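Local atomic coordinates of transcriptional regulator (NtrC family) (Aquifex aeolicus, PDB entry 3DZD), a protein that probably activates sigma54-dependent transcription as a response regulator that couples an AAA+ ATPase to a receiver domain, captured here in its inactive state. Residues A[133-144]-A[296-307]. Residues are numbered along the deposited sequence; the frame is centred on the assembly and turned at random.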
ATOM      1  N   GLY A 133     -25.029   0.300   9.993  1.00 39.15           N
ATOM      2  CA  GLY A 133     -26.060  -0.480  10.645  1.00 38.88           C
ATOM      3  C   GLY A 133     -26.336  -0.034  12.069  1.00 41.20           C
ATOM      4  O   GLY A 133     -25.406   0.209  12.851  1.00 43.62           O
ATOM      5  N   GLU A 134     -27.618   0.052  12.407  1.00 39.59           N
ATOM      6  CA  GLU A 134     -28.040   0.435  13.747  1.00 40.21           C
ATOM      7  C   GLU A 134     -28.929  -0.618  14.428  1.00 40.38           C
ATOM      8  O   GLU A 134     -29.333  -0.432  15.566  1.00 40.78           O
ATOM      9  CB  GLU A 134     -28.742   1.803  13.730  1.00 40.48           C
ATOM     10  CG  GLU A 134     -27.848   2.972  13.278  1.00 40.42           C
ATOM     11  CD  GLU A 134     -26.637   3.187  14.179  1.00 50.78           C
ATOM     12  OE1 GLU A 134     -26.790   3.153  15.423  1.00 51.67           O
ATOM     13  OE2 GLU A 134     -25.526   3.396  13.638  1.00 55.92           O
ATOM     14  N   HIS A 135     -29.239  -1.718  13.745  1.00 40.08           N
ATOM     15  CA  HIS A 135     -29.981  -2.795  14.399  1.00 41.85           C
ATOM     16  C   HIS A 135     -29.215  -3.282  15.619  1.00 43.16           C
ATOM     17  O   HIS A 135     -28.008  -3.483  15.544  1.00 43.25           O
ATOM     18  CB  HIS A 135     -30.225  -3.983  13.466  1.00 40.09           C
ATOM     19  CG  HIS A 135     -31.207  -4.974  14.016  1.00 40.42           C
ATOM     20  ND1 HIS A 135     -30.868  -5.917  14.961  1.00 40.63           N
ATOM     21  CD2 HIS A 135     -32.531  -5.152  13.769  1.00 40.71           C
ATOM     22  CE1 HIS A 135     -31.929  -6.645  15.262  1.00 40.90           C
ATOM     23  NE2 HIS A 135     -32.953  -6.193  14.557  1.00 41.01           N
ATOM     24  N   PRO A 136     -29.926  -3.485  16.742  1.00 40.88           N
ATOM     25  CA  PRO A 136     -29.332  -3.961  17.999  1.00 41.25           C
ATOM     26  C   PRO A 136     -28.337  -5.114  17.803  1.00 41.00           C
ATOM     27  O   PRO A 136     -27.320  -5.188  18.499  1.00 40.64           O
ATOM     28  CB  PRO A 136     -30.547  -4.428  18.800  1.00 41.74           C
ATOM     29  CG  PRO A 136     -31.677  -3.552  18.300  1.00 41.70           C
ATOM     30  CD  PRO A 136     -31.389  -3.305  16.842  1.00 41.35           C
ATOM     31  N   LYS A 137     -28.616  -6.009  16.863  1.00 40.93           N
ATOM     32  CA  LYS A 137     -27.673  -7.092  16.602  1.00 43.93           C
ATOM     33  C   LYS A 137     -26.354  -6.565  16.019  1.00 44.82           C
ATOM     34  O   LYS A 137     -25.275  -7.027  16.392  1.00 41.27           O
ATOM     35  CB  LYS A 137     -28.303  -8.163  15.715  1.00 40.15           C
ATOM     36  CG  LYS A 137     -29.319  -9.006  16.478  1.00 41.77           C
ATOM     37  CD  LYS A 137     -30.260  -9.802  15.573  1.00 44.97           C
ATOM     38  CE  LYS A 137     -30.798 -11.007  16.362  1.00 47.58           C
ATOM     39  NZ  LYS A 137     -32.140 -11.488  15.920  1.00 42.42           N
ATOM     40  N   ILE A 138     -26.445  -5.579  15.132  1.00 39.62           N
ATOM     41  CA  ILE A 138     -25.243  -4.982  14.568  1.00 39.37           C
ATOM     42  C   ILE A 138     -24.490  -4.116  15.569  1.00 39.57           C
ATOM     43  O   ILE A 138     -23.274  -4.145  15.613  1.00 39.40           O
ATOM     44  CB  ILE A 138     -25.543  -4.152  13.326  1.00 39.64           C
ATOM     45  CG1 ILE A 138     -26.142  -5.046  12.233  1.00 39.32           C
ATOM     46  CG2 ILE A 138     -24.265  -3.467  12.855  1.00 38.82           C
ATOM     47  CD1 ILE A 138     -25.209  -6.144  11.749  1.00 39.36           C
ATOM     48  N   LEU A 139     -25.213  -3.349  16.376  1.00 39.79           N
ATOM     49  CA  LEU A 139     -24.572  -2.546  17.418  1.00 40.01           C
ATOM     50  C   LEU A 139     -23.824  -3.431  18.417  1.00 40.07           C
ATOM     51  O   LEU A 139     -22.771  -3.051  18.930  1.00 40.09           O
ATOM     52  CB  LEU A 139     -25.597  -1.660  18.133  1.00 40.43           C
ATOM     53  CG  LEU A 139     -26.260  -0.645  17.193  1.00 40.46           C
ATOM     54  CD1 LEU A 139     -27.332   0.166  17.900  1.00 40.94           C
ATOM     55  CD2 LEU A 139     -25.195   0.268  16.557  1.00 40.47           C
ATOM     56  N   GLU A 140     -24.365  -4.613  18.679  1.00 61.99           N
ATOM     57  CA  GLU A 140     -23.733  -5.574  19.575  1.00 62.09           C
ATOM     58  C   GLU A 140     -22.380  -6.036  19.019  1.00 61.71           C
ATOM     59  O   GLU A 140     -21.391  -6.090  19.743  1.00 83.37           O
ATOM     60  CB  GLU A 140     -24.680  -6.754  19.790  1.00 62.30           C
ATOM     61  CG  GLU A 140     -24.222  -7.792  20.791  1.00 62.51           C
ATOM     62  CD  GLU A 140     -25.203  -8.966  20.890  1.00 62.73           C
ATOM     63  OE1 GLU A 140     -25.873  -9.276  19.870  1.00 62.59           O
ATOM     64  OE2 GLU A 140     -25.308  -9.578  21.988  1.00 63.10           O
ATOM     65  N   ILE A 141     -22.346  -6.354  17.722  1.00 39.66           N
ATOM     66  CA  ILE A 141     -21.104  -6.705  17.021  1.00 39.56           C
ATOM     67  C   ILE A 141     -20.104  -5.537  17.082  1.00 39.50           C
ATOM     68  O   ILE A 141     -18.922  -5.727  17.375  1.00 39.31           O
ATOM     69  CB  ILE A 141     -21.382  -7.119  15.545  1.00 38.84           C
ATOM     70  CG1 ILE A 141     -22.099  -8.473  15.493  1.00 39.20           C
ATOM     71  CG2 ILE A 141     -20.103  -7.151  14.714  1.00 38.69           C
ATOM     72  CD1 ILE A 141     -22.747  -8.796  14.171  1.00 38.95           C
ATOM     73  N   LYS A 142     -20.590  -4.324  16.835  1.00 39.11           N
ATOM     74  CA  LYS A 142     -19.721  -3.145  16.847  1.00 39.08           C
ATOM     75  C   LYS A 142     -19.043  -2.900  18.194  1.00 41.06           C
ATOM     76  O   LYS A 142     -17.910  -2.412  18.237  1.00 41.04           O
ATOM     77  CB  LYS A 142     -20.485  -1.899  16.405  1.00 39.12           C
ATOM     78  CG  LYS A 142     -20.817  -1.877  14.927  1.00 38.89           C
ATOM     79  CD  LYS A 142     -21.527  -0.592  14.535  1.00 38.98           C
ATOM     80  CE  LYS A 142     -21.670  -0.488  13.032  1.00 38.74           C
ATOM     81  NZ  LYS A 142     -22.716   0.507  12.647  1.00 38.89           N
ATOM     82  N   ARG A 143     -19.729  -3.246  19.284  1.00 40.27           N
ATOM     83  CA  ARG A 143     -19.153  -3.142  20.627  1.00 48.02           C
ATOM     84  C   ARG A 143     -18.188  -4.288  20.918  1.00 48.43           C
ATOM     85  O   ARG A 143     -17.264  -4.152  21.720  1.00 54.11           O
ATOM     86  CB  ARG A 143     -20.250  -3.129  21.695  1.00 46.98           C
ATOM     87  CG  ARG A 143     -20.981  -1.803  21.822  1.00 54.42           C
ATOM     88  CD  ARG A 143     -21.998  -1.807  22.968  1.00 64.17           C
ATOM     89  NE  ARG A 143     -23.293  -2.354  22.568  1.00 66.50           N
ATOM     90  CZ  ARG A 143     -23.709  -3.578  22.880  1.00 61.00           C
ATOM     91  NH1 ARG A 143     -22.926  -4.375  23.603  1.00 85.43           N
ATOM     92  NH2 ARG A 143     -24.902  -4.000  22.477  1.00 56.42           N
ATOM     93  N   LEU A 144     -18.414  -5.422  20.267  1.00 40.84           N
ATOM     94  CA  LEU A 144     -17.627  -6.616  20.528  1.00 41.98           C
ATOM     95  C   LEU A 144     -16.258  -6.543  19.853  1.00 42.19           C
ATOM     96  O   LEU A 144     -15.252  -6.975  20.415  1.00 42.95           O
ATOM     97  CB  LEU A 144     -18.393  -7.845  20.043  1.00 39.65           C
ATOM     98  CG  LEU A 144     -17.653  -9.177  20.049  1.00 39.55           C
ATOM     99  CD1 LEU A 144     -17.416  -9.662  21.491  1.00 40.44           C
ATOM    100  CD2 LEU A 144     -18.419 -10.213  19.221  1.00 39.45           C
ATOM    101  N   ILE A 296     -17.820 -14.567  15.855  1.00 39.23           N
ATOM    102  CA  ILE A 296     -18.776 -13.507  15.629  1.00 39.44           C
ATOM    103  C   ILE A 296     -19.736 -14.027  14.586  1.00 39.09           C
ATOM    104  O   ILE A 296     -19.314 -14.623  13.590  1.00 39.27           O
ATOM    105  CB  ILE A 296     -18.109 -12.238  15.068  1.00 38.91           C
ATOM    106  CG1 ILE A 296     -17.073 -11.691  16.042  1.00 39.17           C
ATOM    107  CG2 ILE A 296     -19.162 -11.183  14.726  1.00 38.72           C
ATOM    108  CD1 ILE A 296     -16.167 -10.635  15.442  1.00 38.60           C
ATOM    109  N   TYR A 297     -21.022 -13.800  14.818  1.00 39.66           N
ATOM    110  CA  TYR A 297     -22.057 -14.164  13.867  1.00 39.83           C
ATOM    111  C   TYR A 297     -22.661 -12.902  13.258  1.00 39.37           C
ATOM    112  O   TYR A 297     -23.172 -12.057  13.982  1.00 39.24           O
ATOM    113  CB  TYR A 297     -23.154 -14.976  14.565  1.00 40.19           C
ATOM    114  CG  TYR A 297     -24.326 -15.263  13.666  1.00 40.15           C
ATOM    115  CD1 TYR A 297     -24.236 -16.225  12.674  1.00 40.03           C
ATOM    116  CD2 TYR A 297     -25.512 -14.567  13.796  1.00 40.42           C
ATOM    117  CE1 TYR A 297     -25.295 -16.488  11.843  1.00 40.72           C
ATOM    118  CE2 TYR A 297     -26.581 -14.825  12.981  1.00 40.23           C
ATOM    119  CZ  TYR A 297     -26.472 -15.787  12.002  1.00 40.10           C
ATOM    120  OH  TYR A 297     -27.532 -16.047  11.163  1.00 40.18           O
ATOM    121  N   LEU A 298     -22.582 -12.768  11.939  1.00 39.20           N
ATOM    122  CA  LEU A 298     -23.258 -11.678  11.238  1.00 38.90           C
ATOM    123  C   LEU A 298     -24.598 -12.153  10.710  1.00 38.82           C
ATOM    124  O   LEU A 298     -24.648 -13.061   9.894  1.00 39.09           O
ATOM    125  CB  LEU A 298     -22.427 -11.180  10.047  1.00 38.24           C
ATOM    126  CG  LEU A 298     -21.000 -10.733  10.327  1.00 38.44           C
ATOM    127  CD1 LEU A 298     -20.377 -10.073   9.091  1.00 38.31           C
ATOM    128  CD2 LEU A 298     -20.975  -9.792  11.527  1.00 38.11           C
ATOM    129  N   PRO A 299     -25.688 -11.525  11.154  1.00 39.68           N
ATOM    130  CA  PRO A 299     -27.039 -11.901  10.704  1.00 39.86           C
ATOM    131  C   PRO A 299     -27.287 -11.549   9.231  1.00 39.98           C
ATOM    132  O   PRO A 299     -26.691 -10.599   8.736  1.00 39.42           O
ATOM    133  CB  PRO A 299     -27.963 -11.040  11.575  1.00 40.53           C
ATOM    134  CG  PRO A 299     -27.082 -10.212  12.447  1.00 39.59           C
ATOM    135  CD  PRO A 299     -25.679 -10.314  11.988  1.00 39.04           C
ATOM    136  N   PRO A 300     -28.181 -12.288   8.550  1.00 39.57           N
ATOM    137  CA  PRO A 300     -28.567 -11.897   7.192  1.00 39.71           C
ATOM    138  C   PRO A 300     -29.156 -10.499   7.186  1.00 39.28           C
ATOM    139  O   PRO A 300     -29.650 -10.008   8.209  1.00 39.43           O
ATOM    140  CB  PRO A 300     -29.648 -12.912   6.818  1.00 39.79           C
ATOM    141  CG  PRO A 300     -29.478 -14.047   7.769  1.00 39.76           C
ATOM    142  CD  PRO A 300     -28.926 -13.466   9.022  1.00 40.07           C
ATOM    143  N   LEU A 301     -29.088  -9.856   6.031  1.00 39.10           N
ATOM    144  CA  LEU A 301     -29.608  -8.515   5.868  1.00 39.25           C
ATOM    145  C   LEU A 301     -31.095  -8.433   6.245  1.00 39.72           C
ATOM    146  O   LEU A 301     -31.517  -7.465   6.878  1.00 39.99           O
ATOM    147  CB  LEU A 301     -29.368  -8.034   4.434  1.00 38.78           C
ATOM    148  CG  LEU A 301     -29.998  -6.707   4.017  1.00 38.91           C
ATOM    149  CD1 LEU A 301     -29.640  -5.595   4.979  1.00 38.66           C
ATOM    150  CD2 LEU A 301     -29.562  -6.359   2.583  1.00 38.83           C
ATOM    151  N   ARG A 302     -31.874  -9.452   5.872  1.00 40.10           N
ATOM    152  CA  ARG A 302     -33.304  -9.488   6.183  1.00 40.27           C
ATOM    153  C   ARG A 302     -33.605  -9.620   7.681  1.00 40.21           C
ATOM    154  O   ARG A 302     -34.766  -9.553   8.089  1.00 41.49           O
ATOM    155  CB  ARG A 302     -33.994 -10.628   5.429  1.00 40.19           C
ATOM    156  CG  ARG A 302     -33.573 -11.992   5.906  1.00 40.75           C
ATOM    157  CD  ARG A 302     -33.881 -13.072   4.905  1.00 41.31           C
ATOM    158  NE  ARG A 302     -33.399 -14.385   5.336  1.00 41.57           N
ATOM    159  CZ  ARG A 302     -32.209 -14.894   5.024  1.00 41.46           C
ATOM    160  NH1 ARG A 302     -31.345 -14.204   4.279  1.00 40.34           N
ATOM    161  NH2 ARG A 302     -31.877 -16.103   5.457  1.00 41.56           N
ATOM    162  N   GLU A 303     -32.574  -9.828   8.497  1.00 40.44           N
ATOM    163  CA  GLU A 303     -32.761  -9.883   9.948  1.00 40.36           C
ATOM    164  C   GLU A 303     -32.364  -8.576  10.609  1.00 40.32           C
ATOM    165  O   GLU A 303     -32.288  -8.503  11.830  1.00 40.61           O
ATOM    166  CB  GLU A 303     -31.956 -11.027  10.580  1.00 40.37           C
ATOM    167  CG  GLU A 303     -32.547 -12.415  10.363  1.00 40.79           C
ATOM    168  CD  GLU A 303     -31.791 -13.502  11.130  1.00 41.04           C
ATOM    169  OE1 GLU A 303     -31.287 -13.232  12.254  1.00 41.11           O
ATOM    170  OE2 GLU A 303     -31.709 -14.638  10.607  1.00 40.83           O
ATOM    171  N   ARG A 304     -32.117  -7.544   9.805  1.00 40.14           N
ATOM    172  CA  ARG A 304     -31.505  -6.320  10.323  1.00 40.55           C
ATOM    173  C   ARG A 304     -32.432  -5.113  10.337  1.00 40.24           C
ATOM    174  O   ARG A 304     -31.979  -3.964  10.428  1.00 40.36           O
ATOM    175  CB  ARG A 304     -30.238  -5.988   9.550  1.00 40.14           C
ATOM    176  CG  ARG A 304     -29.212  -7.083   9.606  1.00 39.69           C
ATOM    177  CD  ARG A 304     -27.872  -6.547   9.206  1.00 39.06           C
ATOM    178  NE  ARG A 304     -26.947  -7.616   8.861  1.00 39.10           N
ATOM    179  CZ  ARG A 304     -25.810  -7.418   8.205  1.00 39.28           C
ATOM    180  NH1 ARG A 304     -25.482  -6.182   7.837  1.00 38.32           N
ATOM    181  NH2 ARG A 304     -25.001  -8.443   7.928  1.00 38.30           N
ATOM    182  N   GLY A 305     -33.733  -5.382  10.271  1.00 40.38           N
ATOM    183  CA  GLY A 305     -34.716  -4.333  10.380  1.00 40.70           C
ATOM    184  C   GLY A 305     -34.550  -3.322   9.269  1.00 40.46           C
ATOM    185  O   GLY A 305     -34.575  -3.671   8.079  1.00 40.29           O
ATOM    186  N   LYS A 306     -34.359  -2.067   9.663  1.00 40.52           N
ATOM    187  CA  LYS A 306     -34.313  -0.963   8.724  1.00 40.42           C
ATOM    188  C   LYS A 306     -32.884  -0.613   8.289  1.00 42.41           C
ATOM    189  O   LYS A 306     -32.650   0.396   7.624  1.00 41.24           O
ATOM    190  CB  LYS A 306     -35.045   0.242   9.319  1.00 40.96           C
ATOM    191  CG  LYS A 306     -36.571   0.165   9.126  1.00 45.92           C
ATOM    192  CD  LYS A 306     -37.339   0.767  10.290  1.00 59.74           C
ATOM    193  CE  LYS A 306     -37.760   2.199  10.018  1.00 65.81           C
ATOM    194  NZ  LYS A 306     -38.735   2.273   8.894  1.00 67.30           N
ATOM    195  N   ASP A 307     -31.924  -1.460   8.648  1.00 39.75           N
ATOM    196  CA  ASP A 307     -30.579  -1.286   8.138  1.00 39.39           C
ATOM    197  C   ASP A 307     -30.618  -1.308   6.613  1.00 39.16           C
ATOM    198  O   ASP A 307     -29.768  -0.713   5.967  1.00 40.99           O
ATOM    199  CB  ASP A 307     -29.644  -2.387   8.643  1.00 39.14           C
ATOM    200  CG  ASP A 307     -29.094  -2.105  10.031  1.00 42.96           C
ATOM    201  OD1 ASP A 307     -29.369  -1.020  10.594  1.00 45.26           O
ATOM    202  OD2 ASP A 307     -28.379  -2.983  10.559  1.00 39.98           O
TER
HETATM  203  O   HOH W   1     -33.264 -10.002  14.076  1.00 41.15           O
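Gly133 and Glu134 meet the Asp307 carboxylate where the first helix of the AAA+ ATPase core, 136-149, lies against the linker running from edge strand 294-297 into the lid helices. Asp307 OD1 takes two backbone N-H groups, in a shorter bond from Glu134 N (2.7 Å) and a longer one from His135 N (3.2 Å), bent to 144°; both come on its syn side but tilted out of the carboxylate plane, one toward each face. A leucine in place of Asp307 would probably leave these N-H groups without their acceptor and the loop leading into helix 136-149 less firmly held to the lid. His135 N-caps that helix: with CG anti to the backbone N (chi1 -169°), ND1 accepts from Lys137 N, a 167° bond, while one ring face lies under Glu303 O, 3.6 Å from NE2, and the other against Pro136 CD. Lys137 sets CB against Pro299 CG and extends its chain to a water that joins NZ to Glu303 O; NZ is 4.1 Å from Glu303 OE1, too far for a salt bridge. Ile138 lays CD1 over one face of the Arg304 guanidinium, 3.7 Å from NE, crossing that side chain at about a right angle. Ile141 brings CD1 to Tyr297 O and, unusually and doubtfully close, to Leu298 CD2 (3.3 Å); Leu144 CD2 rests on Ile296 CG1. Arg304, close to the bound ADP, is held flat by a side-on grip within its guanidinium plane: NE and NH2 both donate to Pro299 O, at 3.0 and 2.9 Å, and NH2 also to Thr163 O.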